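PDB 3G79: NDP-N-acetyl-D-galactosaminuronic acid dehydrogenase from Methanosarcina mazei Go1, which probably catalyses the NAD+-dependent oxidation of UDP-N-acetyl-D-mannosamine to UDP-N-acetyl-D-mannosaminouronate. Local coordinates for residues Thr153-Ala158 and Gly200-Ala205; Ile161-Glu164 and Leu168-Gly171; Lys349-Ser354 and Asp380-Ala385. All coordinates share one frame; numbering follows the deposited sequence.

Contact 1: Thr153-Ala158 and Gly200-Ala205; sequences TTEGMA and GGIDEA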
loop_
_atom_site.group_PDB
_atom_site.type_symbol
_atom_site.label_atom_id
_atom_site.label_comp_id
_atom_site.label_asym_id
_atom_site.label_seq_id
_atom_site.Cartn_x
_atom_site.Cartn_y
_atom_site.Cartn_z
ATOM N N THR A 153 -12.511 -23.724 -0.130
ATOM C CA THR A 153 -12.944 -24.707 -1.115
ATOM C C THR A 153 -12.115 -26.028 -1.089
ATOM O O THR A 153 -12.685 -27.133 -0.976
ATOM C CB THR A 153 -12.958 -24.052 -2.511
ATOM O OG1 THR A 153 -13.748 -22.843 -2.462
ATOM C CG2 THR A 153 -13.480 -25.031 -3.581
ATOM N N THR A 154 -10.785 -25.926 -1.161
ATOM C CA THR A 154 -9.948 -27.117 -1.101
ATOM C C THR A 154 -10.249 -28.025 0.096
ATOM O O THR A 154 -10.589 -29.207 -0.098
ATOM C CB THR A 154 -8.458 -26.788 -1.167
ATOM O OG1 THR A 154 -8.259 -25.942 -2.278
ATOM C CG2 THR A 154 -7.606 -28.050 -1.396
ATOM N N GLU A 155 -10.110 -27.480 1.308
ATOM C CA GLU A 155 -10.301 -28.256 2.545
ATOM C C GLU A 155 -11.788 -28.505 2.802
ATOM O O GLU A 155 -12.147 -29.337 3.622
ATOM C CB GLU A 155 -9.724 -27.523 3.761
ATOM C CG GLU A 155 -8.248 -27.167 3.679
ATOM C CD GLU A 155 -7.353 -28.234 4.241
ATOM O OE1 GLU A 155 -7.881 -29.309 4.622
ATOM O OE2 GLU A 155 -6.118 -28.020 4.298
ATOM N N GLY A 156 -12.647 -27.768 2.118
ATOM C CA GLY A 156 -14.076 -27.922 2.277
ATOM C C GLY A 156 -14.650 -28.805 1.195
ATOM O O GLY A 156 -14.477 -30.005 1.234
ATOM N N MET A 157 -15.311 -28.222 0.205
ATOM C CA MET A 157 -16.096 -29.062 -0.687
ATOM C C MET A 157 -15.280 -29.891 -1.647
ATOM O O MET A 157 -15.710 -30.971 -2.039
ATOM C CB MET A 157 -17.252 -28.325 -1.406
ATOM C CG MET A 157 -16.945 -27.041 -2.145
ATOM S SD MET A 157 -17.993 -26.896 -3.646
ATOM C CE MET A 157 -16.685 -27.378 -4.800
ATOM N N ALA A 158 -14.098 -29.406 -2.001
ATOM C CA ALA A 158 -13.266 -30.134 -2.927
ATOM C C ALA A 158 -12.971 -31.480 -2.304
ATOM O O ALA A 158 -13.340 -32.484 -2.888
ATOM C CB ALA A 158 -12.012 -29.371 -3.268
ATOM N N GLY A 200 -0.135 -24.796 -2.954
ATOM C CA GLY A 200 -0.437 -25.065 -1.557
ATOM C C GLY A 200 -1.117 -26.391 -1.350
ATOM O O GLY A 200 -2.181 -26.656 -1.950
ATOM N N GLY A 201 -0.497 -27.243 -0.517
ATOM C CA GLY A 201 -1.030 -28.600 -0.299
ATOM C C GLY A 201 -1.792 -28.573 0.991
ATOM O O GLY A 201 -1.599 -27.663 1.798
ATOM N N ILE A 202 -2.659 -29.557 1.191
ATOM C CA ILE A 202 -3.429 -29.673 2.436
ATOM C C ILE A 202 -2.595 -30.147 3.650
ATOM O O ILE A 202 -3.065 -30.120 4.792
ATOM C CB ILE A 202 -4.672 -30.579 2.265
ATOM C CG1 ILE A 202 -4.263 -32.026 2.006
ATOM C CG2 ILE A 202 -5.549 -30.060 1.161
ATOM C CD1 ILE A 202 -5.445 -32.999 1.991
ATOM N N ASP A 203 -1.382 -30.624 3.358
ATOM C CA ASP A 203 -0.374 -31.021 4.327
ATOM C C ASP A 203 0.929 -30.942 3.579
ATOM O O ASP A 203 0.914 -30.769 2.345
ATOM C CB ASP A 203 -0.582 -32.439 4.872
ATOM C CG ASP A 203 -1.094 -33.428 3.826
ATOM O OD1 ASP A 203 -1.828 -34.330 4.247
ATOM O OD2 ASP A 203 -0.763 -33.348 2.615
ATOM N N GLU A 204 2.042 -31.051 4.302
ATOM C CA GLU A 204 3.371 -30.883 3.722
ATOM C C GLU A 204 3.663 -31.922 2.648
ATOM O O GLU A 204 4.298 -31.611 1.644
ATOM C CB GLU A 204 4.460 -30.887 4.799
ATOM C CG GLU A 204 4.034 -30.189 6.114
ATOM C CD GLU A 204 4.474 -28.719 6.259
ATOM O OE1 GLU A 204 3.770 -27.982 6.989
ATOM O OE2 GLU A 204 5.516 -28.307 5.695
ATOM N N ALA A 205 3.147 -33.127 2.821
ATOM C CA ALA A 205 3.331 -34.184 1.838
ATOM C C ALA A 205 2.742 -33.830 0.468
ATOM O O ALA A 205 3.392 -34.077 -0.563
ATOM C CB ALA A 205 2.758 -35.500 2.353
#

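Contact 2: Ile161-Glu164 and Leu168-Gly171; sequences ILEE and LKAG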
loop_
_atom_site.group_PDB
_atom_site.type_symbol
_atom_site.label_atom_id
_atom_site.label_comp_id
_atom_site.label_asym_id
_atom_site.label_seq_id
_atom_site.Cartn_x
_atom_site.Cartn_y
_atom_site.Cartn_z
ATOM N N ILE A 161 -16.372 -33.929 -1.872
ATOM C CA ILE A 161 -16.562 -34.610 -3.146
ATOM C C ILE A 161 -15.500 -35.682 -3.433
ATOM O O ILE A 161 -15.820 -36.823 -3.795
ATOM C CB ILE A 161 -16.590 -33.610 -4.338
ATOM C CG1 ILE A 161 -17.721 -32.606 -4.166
ATOM C CG2 ILE A 161 -16.852 -34.347 -5.626
ATOM C CD1 ILE A 161 -17.733 -31.489 -5.211
ATOM N N LEU A 162 -14.227 -35.323 -3.321
ATOM C CA LEU A 162 -13.182 -36.295 -3.593
ATOM C C LEU A 162 -13.381 -37.484 -2.680
ATOM O O LEU A 162 -13.237 -38.631 -3.116
ATOM C CB LEU A 162 -11.777 -35.704 -3.402
ATOM C CG LEU A 162 -11.017 -35.108 -4.603
ATOM C CD1 LEU A 162 -11.530 -35.616 -5.965
ATOM C CD2 LEU A 162 -11.008 -33.597 -4.564
ATOM N N GLU A 163 -13.726 -37.212 -1.424
ATOM C CA GLU A 163 -13.811 -38.270 -0.432
ATOM C C GLU A 163 -15.074 -39.106 -0.555
ATOM O O GLU A 163 -14.997 -40.315 -0.390
ATOM C CB GLU A 163 -13.600 -37.749 0.993
ATOM C CG GLU A 163 -12.170 -37.231 1.204
ATOM C CD GLU A 163 -11.856 -36.821 2.629
ATOM O OE1 GLU A 163 -12.775 -36.476 3.403
ATOM O OE2 GLU A 163 -10.667 -36.806 2.980
ATOM N N GLU A 164 -16.217 -38.474 -0.854
ATOM C CA GLU A 164 -17.494 -39.177 -1.007
ATOM C C GLU A 164 -17.424 -40.089 -2.220
ATOM O O GLU A 164 -17.931 -41.198 -2.183
ATOM C CB GLU A 164 -18.683 -38.225 -1.217
ATOM C CG GLU A 164 -19.035 -37.257 -0.078
ATOM C CD GLU A 164 -20.003 -36.104 -0.506
ATOM O OE1 GLU A 164 -20.065 -35.751 -1.727
ATOM O OE2 GLU A 164 -20.677 -35.534 0.396
ATOM N N LEU A 168 -11.985 -42.586 -0.155
ATOM C CA LEU A 168 -10.620 -42.608 0.399
ATOM C C LEU A 168 -10.390 -41.288 1.119
ATOM O O LEU A 168 -11.206 -40.396 1.019
ATOM C CB LEU A 168 -9.550 -42.740 -0.693
ATOM C CG LEU A 168 -9.588 -43.741 -1.865
ATOM C CD1 LEU A 168 -8.845 -43.153 -3.025
ATOM C CD2 LEU A 168 -9.007 -45.111 -1.552
ATOM N N LYS A 169 -9.259 -41.137 1.798
ATOM C CA LYS A 169 -9.054 -39.958 2.631
ATOM C C LYS A 169 -7.951 -39.065 2.102
ATOM O O LYS A 169 -6.865 -39.532 1.779
ATOM C CB LYS A 169 -8.739 -40.345 4.080
ATOM C CG LYS A 169 -9.856 -41.087 4.777
ATOM C CD LYS A 169 -10.852 -40.119 5.331
ATOM C CE LYS A 169 -12.075 -40.833 5.906
ATOM N NZ LYS A 169 -13.104 -39.832 6.377
ATOM N N ALA A 170 -8.239 -37.773 2.040
ATOM C CA ALA A 170 -7.256 -36.803 1.632
ATOM C C ALA A 170 -6.172 -36.660 2.709
ATOM O O ALA A 170 -6.453 -36.455 3.869
ATOM C CB ALA A 170 -7.935 -35.471 1.362
ATOM N N GLY A 171 -4.917 -36.782 2.308
ATOM C CA GLY A 171 -3.817 -36.484 3.215
ATOM C C GLY A 171 -3.418 -37.757 3.887
ATOM O O GLY A 171 -2.552 -37.773 4.763
#

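Contact 3: Lys349-Ser354 and Asp380-Ala385; sequences KKMDGS and DLCLKA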
loop_
_atom_site.group_PDB
_atom_site.type_symbol
_atom_site.label_atom_id
_atom_site.label_comp_id
_atom_site.label_asym_id
_atom_site.label_seq_id
_atom_site.Cartn_x
_atom_site.Cartn_y
_atom_site.Cartn_z
ATOM N N LYS A 349 -27.810 25.877 -13.577
ATOM C CA LYS A 349 -28.449 24.655 -14.137
ATOM C C LYS A 349 -28.585 23.487 -13.135
ATOM O O LYS A 349 -27.848 23.407 -12.157
ATOM C CB LYS A 349 -27.721 24.172 -15.403
ATOM C CG LYS A 349 -27.564 25.238 -16.471
ATOM C CD LYS A 349 -26.380 24.942 -17.376
ATOM C CE LYS A 349 -26.771 24.519 -18.797
ATOM N NZ LYS A 349 -25.618 24.613 -19.794
ATOM N N LYS A 350 -29.533 22.592 -13.392
ATOM C CA LYS A 350 -29.809 21.417 -12.548
ATOM C C LYS A 350 -29.803 20.131 -13.373
ATOM O O LYS A 350 -30.150 20.132 -14.547
ATOM C CB LYS A 350 -31.190 21.536 -11.887
ATOM C CG LYS A 350 -31.558 22.922 -11.280
ATOM C CD LYS A 350 -30.949 23.131 -9.875
ATOM C CE LYS A 350 -31.237 24.535 -9.326
ATOM N NZ LYS A 350 -30.844 24.602 -7.876
ATOM N N MET A 351 -29.454 19.015 -12.755
ATOM C CA MET A 351 -29.402 17.750 -13.502
ATOM C C MET A 351 -30.632 17.506 -14.369
ATOM O O MET A 351 -30.502 17.106 -15.549
ATOM C CB MET A 351 -29.134 16.558 -12.572
ATOM C CG MET A 351 -28.747 15.247 -13.287
ATOM S SD MET A 351 -27.302 15.338 -14.377
ATOM C CE MET A 351 -26.002 15.529 -13.172
ATOM N N ASP A 352 -31.809 17.766 -13.813
ATOM C CA ASP A 352 -33.074 17.514 -14.512
ATOM C C ASP A 352 -33.216 18.335 -15.823
ATOM O O ASP A 352 -33.034 19.560 -15.835
ATOM C CB ASP A 352 -34.266 17.771 -13.571
ATOM C CG ASP A 352 -35.614 17.360 -14.171
ATOM O OD1 ASP A 352 -35.682 16.683 -15.235
ATOM O OD2 ASP A 352 -36.642 17.734 -13.562
ATOM N N GLY A 353 -33.550 17.638 -16.908
ATOM C CA GLY A 353 -33.720 18.245 -18.212
ATOM C C GLY A 353 -32.426 18.520 -18.945
ATOM O O GLY A 353 -32.447 18.936 -20.103
ATOM N N SER A 354 -31.302 18.327 -18.260
ATOM C CA SER A 354 -29.986 18.548 -18.853
ATOM C C SER A 354 -29.523 17.291 -19.575
ATOM O O SER A 354 -29.835 16.181 -19.155
ATOM C CB SER A 354 -28.951 18.896 -17.765
ATOM O OG SER A 354 -29.493 19.756 -16.787
ATOM N N ASP A 380 -26.947 5.667 -13.763
ATOM C CA ASP A 380 -28.209 5.486 -13.066
ATOM C C ASP A 380 -28.642 6.671 -12.225
ATOM O O ASP A 380 -29.840 7.010 -12.214
ATOM C CB ASP A 380 -28.202 4.175 -12.265
ATOM C CG ASP A 380 -28.541 2.966 -13.142
ATOM O OD1 ASP A 380 -29.134 3.162 -14.227
ATOM O OD2 ASP A 380 -28.226 1.823 -12.757
ATOM N N LEU A 381 -27.680 7.303 -11.537
ATOM C CA LEU A 381 -27.918 8.548 -10.796
ATOM C C LEU A 381 -28.416 9.677 -11.694
ATOM O O LEU A 381 -29.359 10.403 -11.335
ATOM C CB LEU A 381 -26.663 8.990 -10.038
ATOM C CG LEU A 381 -26.280 8.100 -8.835
ATOM C CD1 LEU A 381 -24.859 8.356 -8.376
ATOM C CD2 LEU A 381 -27.289 8.156 -7.645
ATOM N N CYS A 382 -27.838 9.824 -12.875
ATOM C CA CYS A 382 -28.294 10.897 -13.731
ATOM C C CYS A 382 -29.725 10.702 -14.226
ATOM O O CYS A 382 -30.506 11.646 -14.250
ATOM C CB CYS A 382 -27.393 11.037 -14.916
ATOM S SG CYS A 382 -25.740 11.309 -14.405
ATOM N N LEU A 383 -30.049 9.469 -14.610
ATOM C CA LEU A 383 -31.325 9.144 -15.219
ATOM C C LEU A 383 -32.484 9.348 -14.239
ATOM O O LEU A 383 -33.607 9.688 -14.644
ATOM C CB LEU A 383 -31.284 7.715 -15.778
ATOM C CG LEU A 383 -30.590 7.563 -17.145
ATOM C CD1 LEU A 383 -30.288 6.128 -17.436
ATOM C CD2 LEU A 383 -31.430 8.151 -18.305
ATOM N N LYS A 384 -32.197 9.201 -12.952
ATOM C CA LYS A 384 -33.232 9.288 -11.937
ATOM C C LYS A 384 -33.508 10.735 -11.628
ATOM O O LYS A 384 -34.644 11.118 -11.354
ATOM C CB LYS A 384 -32.759 8.600 -10.662
ATOM C CG LYS A 384 -33.771 7.619 -10.044
ATOM C CD LYS A 384 -33.208 7.133 -8.723
ATOM C CE LYS A 384 -33.391 8.207 -7.659
ATOM N NZ LYS A 384 -32.120 8.392 -6.920
ATOM N N ALA A 385 -32.445 11.526 -11.644
ATOM C CA ALA A 385 -32.534 12.950 -11.369
ATOM C C ALA A 385 -33.288 13.715 -12.469
ATOM O O ALA A 385 -33.696 14.854 -12.256
ATOM C CB ALA A 385 -31.129 13.553 -11.118
#

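Contact 1: Thr153-Ala158 and Gly200-Ala205
I202 turns its CB and CG2 toward the start of helix 154-166 and meets two consecutive residues there. The apolar part is methyl to methyl: T154 CG2 comes within 3.8 Å of I202 CG2. T154 can offer its methyl because CG2 stands anti to the backbone N, leaving OG1 beside that N. The second kind of contact is a charged group lying on a hydrocarbon. The E155 chain bends at chi2 (-91°) and brings its carboxylate over I202, so that CG2 sits under one face of the group, 4.0 Å from E155 CD, while E155 OE2 is 3.6 Å from I202 CB. Polar partners lie outside the two segments: E155 OE1 forms a salt bridge with K159, and T154 N donates to E232. An alanine in place of E155 is likely to uncover this side of I202 and leave K159 without its charged mate. A158 N reaches T153 O (2.9 Å) in a pi-type turn, and D203 N-caps helix 204-214. The first turn of the helix thus packs on the residue that follows strand 197-201, beside L176 of strand 175-178, as helices flank the sheet in the Rossmann-type NAD-binding domain.

Contact 2: Ile161-Glu164 and Leu168-Gly171
E163 reaches from helix 154-166 to the loop of L168-A170 that leads the chain back into strand 175-178, so the contact belongs to a helix-to-strand connection of the Rossmann-type NAD-binding domain. At L168 the meeting is between a backbone carbonyl and aliphatic carbon: L168 O lies 3.3 Å from E163 CG and 3.6 Å from E163 CB. The leucine side chain itself turns to other neighbours, L137 and D173, and L168 N is bonded to S166 OG, which ties the loop back to the last residue of the helix. K169 comes next. Its side chain starts off away from the helix, but a bend at chi2 (-84°) folds it back along the glutamate, with K169 CD 4.1 Å from E163 OE2. The ammonium group stops short of a salt bridge, K169 NZ being 4.5 Å from E163 OE1; at that range the opposite charges probably still attract, on an exposed surface. The backbone N of K169 is bonded to D173 OD1. A170 then points its methyl toward the helix and also touches I202. The E163 chain runs out extended (chi2 -175°), which carries its carboxylate past L168 O to this third residue. There E163 OE2 does two things: it rests 3.4 Å from A170 CB, and through its anti lone pair, the one turned from OE1, it accepts A170 N at 2.8 Å in a nearly straight bond of 170°.

Contact 3: Lys349-Ser354 and Asp380-Ala385
The carboxylate of D352 and the carbonyl of A385 are the flat groups that meet here. A385 O stands over one face of the D352 carboxylate, displaced toward the CB end, 3.7 Å from D352 CG. Its closest approach is to carbon, 3.3 Å to D352 CB, and the carbonyl bond is aimed roughly at that atom. From that position above the plane A385 O is still 4.0 Å from D352 OD1; both are acceptors, so the methylene rather than either carboxylate oxygen takes up the contact, and the charged end remains on an exposed surface.

The buried half belongs to M351. With CG anti to the backbone N (chi1 -167°), its chain sets out toward helix 375-385, and M351 CG lands 3.6 Å from the methyl carbon A385 CB. Bends at chi2 and chi3 then turn the thioether alongside the helix, where M351 SD lies 4.3 Å from C382 SG, a loose apolar pairing one helical turn before A385. Y337 of helix 321-345 touches both M351 and A385, while C382 packs onwards against V389.

M351 to S354 form a type II beta turn, closed by S354 N to M351 O at 3.1 Å. G353 takes its third position, with the positive phi (80°) usual there. The turn thereby presents M351 and D352 side by side to the helix. Backbone hydrogen bonds between G353 and G386 and between S354 and S388 carry the pairing on beyond the helix. This is the end of a beta-alpha-beta crossover, where the turn enters strand 355-359 and helix 375-385 gives way to the adjacent parallel strand 388-392, in the Rossmann-like UDP-binding domain.

How the contacts relate
Contacts 1 and 2 share helix 154-166 and lie within the NAD-binding domain, on the same side of the chain's centre, with their own centres 11 Å apart. Contact 2 falls within the span of chain that contact 1 brings together, and the two touch directly: I202 CD1 packs 3.6 Å from A170 CB. The start of the helix, the loop after it and the turn leaving strand 197-201 form one continuous patch at the mixed sheet. Contact 3 comes later in the chain, in the UDP-binding domain with its own parallel sheet. Its centre is about 52 Å from that of contact 1 and about 58 Å from that of contact 2, across the chain's centre. The contacts thus mark two separately packed domains, joined through long helices such as 228-258.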